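Side-chain contacts in cytochrome c XoxG (Methylobacterium extorquens, PDB 6ONQ), which binds a covalently attached heme c and probably carries electrons away from the lanthanide-dependent methanol dehydrogenase during methanol oxidation: residues A[43-48]-A[115-120]; A[49-54]-A[162-167]; A[60-65]-A[178-183]. All coordinates share one frame; numbering follows the deposited sequence.

Contact 1: residues A[43-48]-A[115-120]; sequences EIDEPV and SLKRLS. With HEC (heme c), chain B.
Lys117 reaches across from the end of helix 112-118 to Asp45, at the start of helix 46-51, and its NZ forms a salt bridge with Asp45 OD2 at 3.3 Å. The ammonium comes in on the anti side of OD2 and lies 18° out of the carboxylate plane. The lysine chain runs extended as far as CE and then bends at its last torsion (chi4 -83°), which also places NZ against the backbone carbonyl of Ala167, its stronger polar partner. With chi1 at -178° the carboxylate of Asp45 swings out beside its carbonyl carbon, and its two oxygens take different partners. While OD2 meets the lysine, Asp45 is also the N-cap residue of helix 46-51, and its OD1 accepts from Val48 N at 3.2 Å; this donor approaches from above the carboxylate plane.

Beside the charged pair, Val48 turns its CG2 branch onto the lysine stem, 4.1 Å from Lys117 CB, with the two side chains crossing at about a right angle. Helix 112-118 presents different residues to the heme c. Ser115 OG and Arg118 NH2 both donate to propionate oxygen O2A of HEC, each at 2.6 Å, and the propionate carbon CGA lies in plane at the edge of the arginine guanidinium. Lys132 adds a further hydrogen bond to the heme.

One short helix end thus carries cationic groups in two directions, and the charge on Lys117 is probably balanced by an aspartate already engaged with a helix N-terminus, whereas that on Arg118 is likely to offset the heme propionate.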
loop_
_atom_site.group_PDB
_atom_site.type_symbol
_atom_site.label_atom_id
_atom_site.label_comp_id
_atom_site.label_asym_id
_atom_site.label_seq_id
_atom_site.Cartn_x
_atom_site.Cartn_y
_atom_site.Cartn_z
ATOM N N GLU A 43 -13.217 -0.551 -11.313
ATOM C CA GLU A 43 -13.475 -0.908 -9.921
ATOM C C GLU A 43 -13.055 0.196 -8.952
ATOM O O GLU A 43 -12.675 -0.083 -7.815
ATOM C CB GLU A 43 -12.790 -2.230 -9.567
ATOM C CG GLU A 43 -13.751 -3.293 -9.020
ATOM C CD GLU A 43 -13.138 -4.685 -8.961
ATOM O OE1 GLU A 43 -12.753 -5.210 -10.029
ATOM O OE2 GLU A 43 -13.050 -5.257 -7.850
ATOM N N ILE A 44 -13.145 1.459 -9.378
ATOM C CA ILE A 44 -12.813 2.578 -8.501
ATOM C C ILE A 44 -13.861 2.722 -7.401
ATOM O O ILE A 44 -15.069 2.550 -7.633
ATOM C CB ILE A 44 -12.682 3.875 -9.316
ATOM C CG1 ILE A 44 -11.468 3.785 -10.239
ATOM C CG2 ILE A 44 -12.579 5.099 -8.395
ATOM C CD1 ILE A 44 -11.061 5.103 -10.848
ATOM N N ASP A 45 -13.391 3.035 -6.188
ATOM C CA ASP A 45 -14.222 3.311 -5.015
ATOM C C ASP A 45 -14.007 4.786 -4.682
ATOM O O ASP A 45 -13.026 5.147 -4.027
ATOM C CB ASP A 45 -13.841 2.384 -3.857
ATOM C CG ASP A 45 -14.706 2.579 -2.602
ATOM O OD1 ASP A 45 -15.055 3.733 -2.268
ATOM O OD2 ASP A 45 -15.015 1.564 -1.926
ATOM N N GLU A 46 -14.924 5.637 -5.135
ATOM C CA GLU A 46 -14.683 7.073 -5.048
ATOM C C GLU A 46 -14.487 7.566 -3.620
ATOM O O GLU A 46 -13.551 8.357 -3.395
ATOM C CB GLU A 46 -15.815 7.835 -5.750
ATOM C CG GLU A 46 -15.697 7.837 -7.267
ATOM C CD GLU A 46 -14.505 8.644 -7.768
ATOM O OE1 GLU A 46 -13.986 9.492 -7.000
ATOM O OE2 GLU A 46 -14.090 8.421 -8.929
ATOM N N PRO A 47 -15.297 7.170 -2.633
ATOM C CA PRO A 47 -15.048 7.659 -1.264
ATOM C C PRO A 47 -13.684 7.270 -0.717
ATOM O O PRO A 47 -13.012 8.095 -0.081
ATOM C CB PRO A 47 -16.188 7.022 -0.462
ATOM C CG PRO A 47 -17.260 6.762 -1.472
ATOM C CD PRO A 47 -16.563 6.418 -2.729
ATOM N N VAL A 48 -13.255 6.027 -0.945
ATOM C CA VAL A 48 -11.928 5.612 -0.507
ATOM C C VAL A 48 -10.847 6.351 -1.286
ATOM O O VAL A 48 -9.852 6.804 -0.711
ATOM C CB VAL A 48 -11.776 4.089 -0.633
ATOM C CG1 VAL A 48 -10.336 3.694 -0.406
ATOM C CG2 VAL A 48 -12.671 3.395 0.367
ATOM N N SER A 115 -9.995 -4.940 2.719
ATOM C CA SER A 115 -9.712 -4.605 4.112
ATOM C C SER A 115 -9.421 -3.122 4.276
ATOM O O SER A 115 -9.897 -2.480 5.221
ATOM C CB SER A 115 -8.524 -5.429 4.618
ATOM O OG SER A 115 -8.911 -6.743 4.986
ATOM N N LEU A 116 -8.643 -2.560 3.377
ATOM C CA LEU A 116 -8.223 -1.189 3.548
ATOM C C LEU A 116 -9.253 -0.197 3.079
ATOM O O LEU A 116 -8.921 0.974 2.865
ATOM C CB LEU A 116 -6.884 -0.979 2.854
ATOM C CG LEU A 116 -5.895 -1.446 3.917
ATOM C CD1 LEU A 116 -4.544 -1.664 3.372
ATOM C CD2 LEU A 116 -5.840 -0.436 5.043
ATOM N N LYS A 117 -10.495 -0.641 2.919
ATOM C CA LYS A 117 -11.616 0.285 2.893
ATOM C C LYS A 117 -12.072 0.655 4.305
ATOM O O LYS A 117 -12.428 1.812 4.542
ATOM C CB LYS A 117 -12.768 -0.317 2.094
ATOM C CG LYS A 117 -12.391 -0.707 0.676
ATOM C CD LYS A 117 -13.517 -1.493 0.002
ATOM C CE LYS A 117 -13.074 -2.092 -1.328
ATOM N NZ LYS A 117 -13.160 -1.094 -2.428
ATOM N N ARG A 118 -12.038 -0.290 5.257
ATOM C CA ARG A 118 -12.432 -0.031 6.640
ATOM C C ARG A 118 -11.267 0.369 7.534
ATOM O O ARG A 118 -11.389 1.305 8.327
ATOM C CB ARG A 118 -13.083 -1.265 7.253
ATOM C CG ARG A 118 -14.098 -1.904 6.385
ATOM C CD ARG A 118 -14.508 -3.218 6.976
ATOM N NE ARG A 118 -13.566 -4.258 6.609
ATOM C CZ ARG A 118 -12.743 -4.837 7.470
ATOM N NH1 ARG A 118 -12.758 -4.470 8.745
ATOM N NH2 ARG A 118 -11.912 -5.780 7.051
ATOM N N LEU A 119 -10.156 -0.353 7.445
ATOM C CA LEU A 119 -9.065 -0.205 8.401
ATOM C C LEU A 119 -8.317 1.107 8.208
ATOM O O LEU A 119 -7.872 1.424 7.099
ATOM C CB LEU A 119 -8.084 -1.362 8.259
ATOM C CG LEU A 119 -8.587 -2.757 8.580
ATOM C CD1 LEU A 119 -7.438 -3.704 8.381
ATOM C CD2 LEU A 119 -9.126 -2.846 9.997
ATOM N N SER A 120 -8.139 1.848 9.305
ATOM C CA SER A 120 -7.321 3.049 9.271
ATOM C C SER A 120 -5.844 2.672 9.190
ATOM O O SER A 120 -5.463 1.503 9.281
ATOM C CB SER A 120 -7.582 3.926 10.497
ATOM O OG SER A 120 -7.305 3.253 11.711
HETATM FE FE HEC B . -2.366 -11.338 7.370
HETATM C CHA HEC B . -5.525 -10.856 8.666
HETATM C CHB HEC B . -2.217 -8.077 6.602
HETATM C CHC HEC B . 0.839 -11.747 6.189
HETATM C CHD HEC B . -2.748 -14.725 7.616
HETATM N NA HEC B . -3.653 -9.789 7.559
HETATM C C1A HEC B . -4.868 -9.745 8.198
HETATM C C2A HEC B . -5.289 -8.355 8.295
HETATM C C3A HEC B . -4.360 -7.606 7.720
HETATM C C4A HEC B . -3.332 -8.489 7.259
HETATM C CMA HEC B . -4.327 -6.076 7.534
HETATM C CAA HEC B . -6.592 -7.842 8.925
HETATM C CBA HEC B . -7.715 -8.275 7.995
HETATM C CGA HEC B . -9.020 -7.640 8.372
HETATM O O1A HEC B . -9.392 -7.668 9.573
HETATM O O2A HEC B . -9.692 -7.122 7.452
HETATM N NB HEC B . -0.945 -10.173 6.557
HETATM C C1B HEC B . -1.122 -8.831 6.325
HETATM C C2B HEC B . 0.061 -8.286 5.721
HETATM C C3B HEC B . 0.944 -9.264 5.595
HETATM C C4B HEC B . 0.324 -10.483 6.109
HETATM C CMB HEC B . 0.292 -6.820 5.319
HETATM C CAB HEC B . 2.342 -8.973 4.981
HETATM C CBB HEC B . 3.402 -9.707 5.249
HETATM N NC HEC B . -1.189 -12.965 6.945
HETATM C C1C HEC B . 0.135 -12.889 6.537
HETATM C C2C HEC B . 0.654 -14.240 6.543
HETATM C C3C HEC B . -0.317 -15.079 6.922
HETATM C C4C HEC B . -1.509 -14.288 7.194
HETATM C CMC HEC B . 2.088 -14.661 6.148
HETATM C CAC HEC B . -0.105 -16.617 7.037
HETATM C CBC HEC B . -1.067 -17.463 6.680
HETATM N ND HEC B . -3.855 -12.545 7.996
HETATM C C1D HEC B . -3.798 -13.930 8.052
HETATM C C2D HEC B . -5.035 -14.391 8.662
HETATM C C3D HEC B . -5.785 -13.327 8.957
HETATM C C4D HEC B . -5.067 -12.145 8.536
HETATM C CMD HEC B . -5.437 -15.852 8.944
HETATM C CAD HEC B . -7.184 -13.353 9.603
HETATM C CBD HEC B . -7.114 -13.194 11.118
HETATM C CGD HEC B . -8.519 -13.203 11.673
HETATM O O1D HEC B . -9.438 -13.701 10.977
HETATM O O2D HEC B . -8.731 -12.721 12.811
#

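Contact 2: residues A[49-54]-A[162-167]; sequences LKAATA and YLRARA
Arg164 lays one face of its guanidinium against Ala52, whose CB sits 3.3 Å above the plane and is displaced toward the rim of the group. The overlap falls on the NE-CZ side of the group: Ala52 CB is 3.6 Å from Arg164 NE and nearly as near to CZ, while Ala52 CA lies over the same group, 3.5 Å from Arg164 NH2. Beyond the alanine, NH2 comes to 3.0 Å from Ala51 O. The arginine stem is extended from CG to NE (chi2 -165°, chi3 154°), and this length carries the flat group from the body of its helix to the neighbouring segment, where the backbones stay well apart, at 7.9 Å between Ala52 CA and Arg164 CA.

Helix 156-167 probably corresponds to the C-terminal helix of the cytochrome c fold; its Leu163 and Ala167 pack on Leu116 of helix 112-118. Helix 46-51 ends nearby, and Ala52, just past its last turn, is reached by the arginine. The long arginine side chain thus links the side of one helix to the end of another. Its strongest polar partner lies further on: NH1 makes a salt bridge with Asp64 and also donates to the backbone carbonyl of Pro69, so that the buried charge is met by a carboxylate. A leucine in place of Arg164 would probably leave Asp64 without its cationic mate and take the flat group off the Ala52 methyl. Ala52 also touches Phe71 of strand 69-74, and its carbonyl accepts from Thr70 OG1.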
loop_
_atom_site.group_PDB
_atom_site.type_symbol
_atom_site.label_atom_id
_atom_site.label_comp_id
_atom_site.label_asym_id
_atom_site.label_seq_id
_atom_site.Cartn_x
_atom_site.Cartn_y
_atom_site.Cartn_z
ATOM N N LEU A 49 -11.024 6.490 -2.602
ATOM C CA LEU A 49 -10.069 7.256 -3.402
ATOM C C LEU A 49 -10.004 8.715 -2.961
ATOM O O LEU A 49 -8.913 9.289 -2.860
ATOM C CB LEU A 49 -10.433 7.158 -4.884
ATOM C CG LEU A 49 -9.808 8.143 -5.874
ATOM C CD1 LEU A 49 -8.295 8.054 -5.853
ATOM C CD2 LEU A 49 -10.341 7.891 -7.273
ATOM N N LYS A 50 -11.154 9.339 -2.704
ATOM C CA LYS A 50 -11.146 10.743 -2.303
ATOM C C LYS A 50 -10.416 10.940 -0.981
ATOM O O LYS A 50 -9.695 11.929 -0.802
ATOM C CB LYS A 50 -12.576 11.275 -2.210
ATOM C CG LYS A 50 -12.683 12.790 -2.038
ATOM C CD LYS A 50 -13.767 13.153 -1.020
ATOM C CE LYS A 50 -14.549 14.403 -1.427
ATOM N NZ LYS A 50 -15.932 14.411 -0.844
ATOM N N ALA A 51 -10.585 10.008 -0.038
ATOM C CA ALA A 51 -9.880 10.129 1.236
ATOM C C ALA A 51 -8.392 9.869 1.102
ATOM O O ALA A 51 -7.649 10.187 2.033
ATOM C CB ALA A 51 -10.460 9.177 2.277
ATOM N N ALA A 52 -7.948 9.310 -0.028
ATOM C CA ALA A 52 -6.542 9.024 -0.281
ATOM C C ALA A 52 -5.881 10.052 -1.186
ATOM O O ALA A 52 -4.776 9.806 -1.679
ATOM C CB ALA A 52 -6.379 7.630 -0.890
ATOM N N THR A 53 -6.529 11.186 -1.424
ATOM C CA THR A 53 -5.940 12.204 -2.276
ATOM C C THR A 53 -4.699 12.775 -1.612
ATOM O O THR A 53 -4.690 13.058 -0.414
ATOM C CB THR A 53 -6.961 13.301 -2.572
ATOM O OG1 THR A 53 -7.828 12.849 -3.620
ATOM C CG2 THR A 53 -6.274 14.596 -3.010
ATOM N N ALA A 54 -3.635 12.912 -2.394
ATOM C CA ALA A 54 -2.391 13.431 -1.852
ATOM C C ALA A 54 -2.548 14.906 -1.515
ATOM O O ALA A 54 -3.009 15.699 -2.342
ATOM C CB ALA A 54 -1.254 13.218 -2.846
ATOM N N TYR A 162 0.506 0.537 -1.104
ATOM C CA TYR A 162 0.092 -0.359 -2.178
ATOM C C TYR A 162 -1.311 -0.926 -1.937
ATOM O O TYR A 162 -2.169 -0.910 -2.826
ATOM C CB TYR A 162 1.119 -1.490 -2.314
ATOM C CG TYR A 162 0.602 -2.639 -3.123
ATOM C CD1 TYR A 162 0.316 -2.478 -4.462
ATOM C CD2 TYR A 162 0.358 -3.874 -2.545
ATOM C CE1 TYR A 162 -0.180 -3.503 -5.202
ATOM C CE2 TYR A 162 -0.138 -4.912 -3.295
ATOM C CZ TYR A 162 -0.403 -4.713 -4.623
ATOM O OH TYR A 162 -0.898 -5.729 -5.405
ATOM N N LEU A 163 -1.561 -1.454 -0.739
ATOM C CA LEU A 163 -2.874 -2.030 -0.487
ATOM C C LEU A 163 -3.957 -0.955 -0.411
ATOM O O LEU A 163 -5.133 -1.244 -0.652
ATOM C CB LEU A 163 -2.843 -2.850 0.792
ATOM C CG LEU A 163 -2.131 -4.195 0.821
ATOM C CD1 LEU A 163 -1.990 -4.655 2.271
ATOM C CD2 LEU A 163 -2.889 -5.219 -0.022
ATOM N N ARG A 164 -3.582 0.281 -0.077
ATOM C CA ARG A 164 -4.520 1.390 -0.183
ATOM C C ARG A 164 -4.882 1.664 -1.632
ATOM O O ARG A 164 -6.049 1.928 -1.950
ATOM C CB ARG A 164 -3.927 2.642 0.449
ATOM C CG ARG A 164 -4.890 3.372 1.338
ATOM C CD ARG A 164 -4.404 4.771 1.649
ATOM N NE ARG A 164 -5.548 5.618 1.956
ATOM C CZ ARG A 164 -5.485 6.783 2.585
ATOM N NH1 ARG A 164 -4.319 7.268 2.986
ATOM N NH2 ARG A 164 -6.604 7.460 2.809
ATOM N N ALA A 165 -3.893 1.624 -2.526
ATOM C CA ALA A 165 -4.173 1.825 -3.945
ATOM C C ALA A 165 -5.052 0.720 -4.503
ATOM O O ALA A 165 -5.864 0.968 -5.402
ATOM C CB ALA A 165 -2.870 1.918 -4.734
ATOM N N ARG A 166 -4.914 -0.500 -3.985
ATOM C CA ARG A 166 -5.825 -1.569 -4.378
ATOM C C ARG A 166 -7.237 -1.282 -3.891
ATOM O O ARG A 166 -8.205 -1.404 -4.648
ATOM C CB ARG A 166 -5.329 -2.911 -3.840
ATOM C CG ARG A 166 -3.968 -3.338 -4.402
ATOM C CD ARG A 166 -4.069 -3.833 -5.843
ATOM N NE ARG A 166 -4.925 -5.010 -5.934
ATOM C CZ ARG A 166 -6.046 -5.071 -6.648
ATOM N NH1 ARG A 166 -6.459 -4.023 -7.359
ATOM N NH2 ARG A 166 -6.759 -6.185 -6.645
ATOM N N ALA A 167 -7.366 -0.874 -2.628
ATOM C CA ALA A 167 -8.681 -0.649 -2.040
ATOM C C ALA A 167 -9.423 0.473 -2.741
ATOM O O ALA A 167 -10.654 0.430 -2.853
ATOM C CB ALA A 167 -8.536 -0.346 -0.551
#

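Contact 3: residues A[60-65]-A[178-183]; sequences GKYFDK and EKEDKP
Strand 61-63 belongs to the four-stranded antiparallel sheet of the chain, and here it meets the irregular segment 178-183 that leads into helix 184-193. The polar link is made by Tyr62 and Glu180, which reach out to each other from the two segments. Tyr62 OH donates to Glu180 OE1 at 2.9 Å, and the carboxylate oxygen accepts through its syn lone pair, on the side of OE2. OE1 lies in the plane of the tyrosine ring, at its edge, whereas the carboxylate as a whole is turned 70° against that ring. Glu180 sends CG anti to its carbonyl carbon (chi1 -46°) and then runs extended, which stretches the carboxylate away from its own backbone to the phenol. The hydrogen bond gives the buried hydroxyl a partner and would tend to hold the carboxylate in its rotation.

The second half of the contact is packing around the proline ring. Pro183, the N-cap residue of helix 184-193, packs its CG against Gly60, just before the strand, at 4.2 Å from CA. With phi at 69°, Gly60 takes a backbone conformation that is easy for a residue without a side chain. Lys61 bends at chi2 and again at chi4, which brings its NZ to Pro183 CG; NZ also makes a weak hydrogen bond to Asp59 O.

On the flanks, Trp82 of helix 82-94 packs on Pro183, and Phe83 of the same helix on Lys61. Tyr62 touches Thr70 and His72 of strand 69-74, while backbone hydrogen bonding ties Glu180 to Val80 of strand 79-80.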
loop_
_atom_site.group_PDB
_atom_site.type_symbol
_atom_site.label_atom_id
_atom_site.label_comp_id
_atom_site.label_asym_id
_atom_site.label_seq_id
_atom_site.Cartn_x
_atom_site.Cartn_y
_atom_site.Cartn_z
ATOM N N GLY A 60 9.389 12.304 -2.484
ATOM C CA GLY A 60 8.895 11.030 -2.967
ATOM C C GLY A 60 7.839 10.362 -2.108
ATOM O O GLY A 60 7.229 9.381 -2.563
ATOM N N LYS A 61 7.609 10.843 -0.886
ATOM C CA LYS A 61 6.586 10.319 0.009
ATOM C C LYS A 61 5.357 11.216 -0.055
ATOM O O LYS A 61 5.463 12.434 0.130
ATOM C CB LYS A 61 7.095 10.263 1.449
ATOM C CG LYS A 61 7.924 9.055 1.806
ATOM C CD LYS A 61 9.171 9.483 2.582
ATOM C CE LYS A 61 10.329 8.510 2.401
ATOM N NZ LYS A 61 10.914 8.559 1.035
ATOM N N TYR A 62 4.198 10.619 -0.291
ATOM C CA TYR A 62 2.951 11.362 -0.316
ATOM C C TYR A 62 2.135 11.094 0.943
ATOM O O TYR A 62 2.203 10.012 1.532
ATOM C CB TYR A 62 2.145 11.007 -1.560
ATOM C CG TYR A 62 2.906 11.265 -2.829
ATOM C CD1 TYR A 62 3.790 10.322 -3.332
ATOM C CD2 TYR A 62 2.762 12.462 -3.515
ATOM C CE1 TYR A 62 4.500 10.551 -4.493
ATOM C CE2 TYR A 62 3.471 12.702 -4.676
ATOM C CZ TYR A 62 4.344 11.741 -5.157
ATOM O OH TYR A 62 5.059 11.955 -6.313
ATOM N N PHE A 63 1.369 12.104 1.355
ATOM C CA PHE A 63 0.507 12.031 2.528
ATOM C C PHE A 63 -0.871 12.587 2.196
ATOM O O PHE A 63 -1.026 13.403 1.282
ATOM C CB PHE A 63 1.114 12.797 3.704
ATOM C CG PHE A 63 2.475 12.312 4.102
ATOM C CD1 PHE A 63 3.610 12.853 3.528
ATOM C CD2 PHE A 63 2.618 11.309 5.049
ATOM C CE1 PHE A 63 4.867 12.408 3.894
ATOM C CE2 PHE A 63 3.873 10.859 5.422
ATOM C CZ PHE A 63 5.000 11.411 4.842
ATOM N N ASP A 64 -1.879 12.134 2.941
ATOM C CA ASP A 64 -3.235 12.642 2.772
ATOM C C ASP A 64 -3.494 13.768 3.775
ATOM O O ASP A 64 -2.634 14.107 4.594
ATOM C CB ASP A 64 -4.258 11.507 2.901
ATOM C CG ASP A 64 -4.240 10.821 4.276
ATOM O OD1 ASP A 64 -3.710 11.393 5.256
ATOM O OD2 ASP A 64 -4.772 9.690 4.380
ATOM N N LYS A 65 -4.697 14.354 3.730
ATOM C CA LYS A 65 -4.989 15.457 4.645
ATOM C C LYS A 65 -4.933 15.033 6.111
ATOM O O LYS A 65 -4.703 15.890 6.970
ATOM C CB LYS A 65 -6.349 16.096 4.337
ATOM C CG LYS A 65 -7.563 15.220 4.609
ATOM C CD LYS A 65 -8.831 15.851 4.040
ATOM C CE LYS A 65 -9.841 14.799 3.592
ATOM N NZ LYS A 65 -9.958 13.667 4.558
ATOM N N GLU A 178 6.372 1.222 -14.938
ATOM C CA GLU A 178 6.930 2.545 -14.728
ATOM C C GLU A 178 6.751 2.949 -13.274
ATOM O O GLU A 178 5.660 2.822 -12.714
ATOM C CB GLU A 178 6.242 3.550 -15.655
ATOM C CG GLU A 178 7.005 4.862 -15.882
ATOM C CD GLU A 178 6.181 5.912 -16.644
ATOM O OE1 GLU A 178 6.607 7.092 -16.676
ATOM O OE2 GLU A 178 5.112 5.564 -17.208
ATOM N N LYS A 179 7.831 3.410 -12.656
ATOM C CA LYS A 179 7.798 3.928 -11.297
ATOM C C LYS A 179 8.440 5.307 -11.270
ATOM O O LYS A 179 9.029 5.766 -12.254
ATOM C CB LYS A 179 8.514 2.989 -10.311
ATOM C CG LYS A 179 10.040 3.016 -10.407
ATOM C CD LYS A 179 10.672 1.720 -9.903
ATOM C CE LYS A 179 10.860 0.700 -11.028
ATOM N NZ LYS A 179 12.036 1.007 -11.903
ATOM N N GLU A 180 8.302 5.976 -10.131
ATOM C CA GLU A 180 9.081 7.170 -9.849
ATOM C C GLU A 180 10.364 6.752 -9.150
ATOM O O GLU A 180 10.440 5.684 -8.539
ATOM C CB GLU A 180 8.295 8.169 -8.989
ATOM C CG GLU A 180 6.855 8.383 -9.474
ATOM C CD GLU A 180 6.068 9.427 -8.686
ATOM O OE1 GLU A 180 6.544 9.901 -7.623
ATOM O OE2 GLU A 180 4.954 9.776 -9.150
ATOM N N ASP A 181 11.383 7.600 -9.255
ATOM C CA ASP A 181 12.685 7.244 -8.709
ATOM C C ASP A 181 12.604 7.024 -7.202
ATOM O O ASP A 181 11.795 7.641 -6.503
ATOM C CB ASP A 181 13.711 8.330 -9.032
ATOM C CG ASP A 181 14.191 8.259 -10.465
ATOM O OD1 ASP A 181 15.341 8.667 -10.729
ATOM O OD2 ASP A 181 13.414 7.791 -11.326
ATOM N N LYS A 182 13.439 6.118 -6.708
ATOM C CA LYS A 182 13.523 5.881 -5.272
ATOM C C LYS A 182 14.132 7.099 -4.592
ATOM O O LYS A 182 15.260 7.485 -4.927
ATOM C CB LYS A 182 14.351 4.635 -4.967
ATOM C CG LYS A 182 14.372 4.263 -3.488
ATOM C CD LYS A 182 15.196 3.000 -3.214
ATOM C CE LYS A 182 14.995 2.490 -1.779
ATOM N NZ LYS A 182 15.774 1.243 -1.466
ATOM N N PRO A 183 13.437 7.732 -3.654
ATOM C CA PRO A 183 13.983 8.923 -3.000
ATOM C C PRO A 183 15.145 8.591 -2.080
ATOM O O PRO A 183 15.320 7.456 -1.630
ATOM C CB PRO A 183 12.794 9.466 -2.204
ATOM C CG PRO A 183 11.912 8.290 -2.006
ATOM C CD PRO A 183 12.064 7.437 -3.221
#

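Overall arrangement
Contacts 1 and 2 share helix 46-51, their centres about 7 Å apart, and they join directly where Lys117 NZ probably donates to Ala167 O at 3.0 Å and where Leu116 CD1 packs on Leu163 CB. Contact 2 passes the connection on to contact 3, with centres about 13 Å apart, through the 2.8 Å salt bridge of Arg164 NH1 with Asp64 OD2. Contacts 1 and 3 do not touch; their centres are about 20 Å apart. Only contact 1 holds residues that bind the heme c, whereas the side chain of Arg164 in contact 2 stays about 11 Å from it and contact 3 lies away from the heme site.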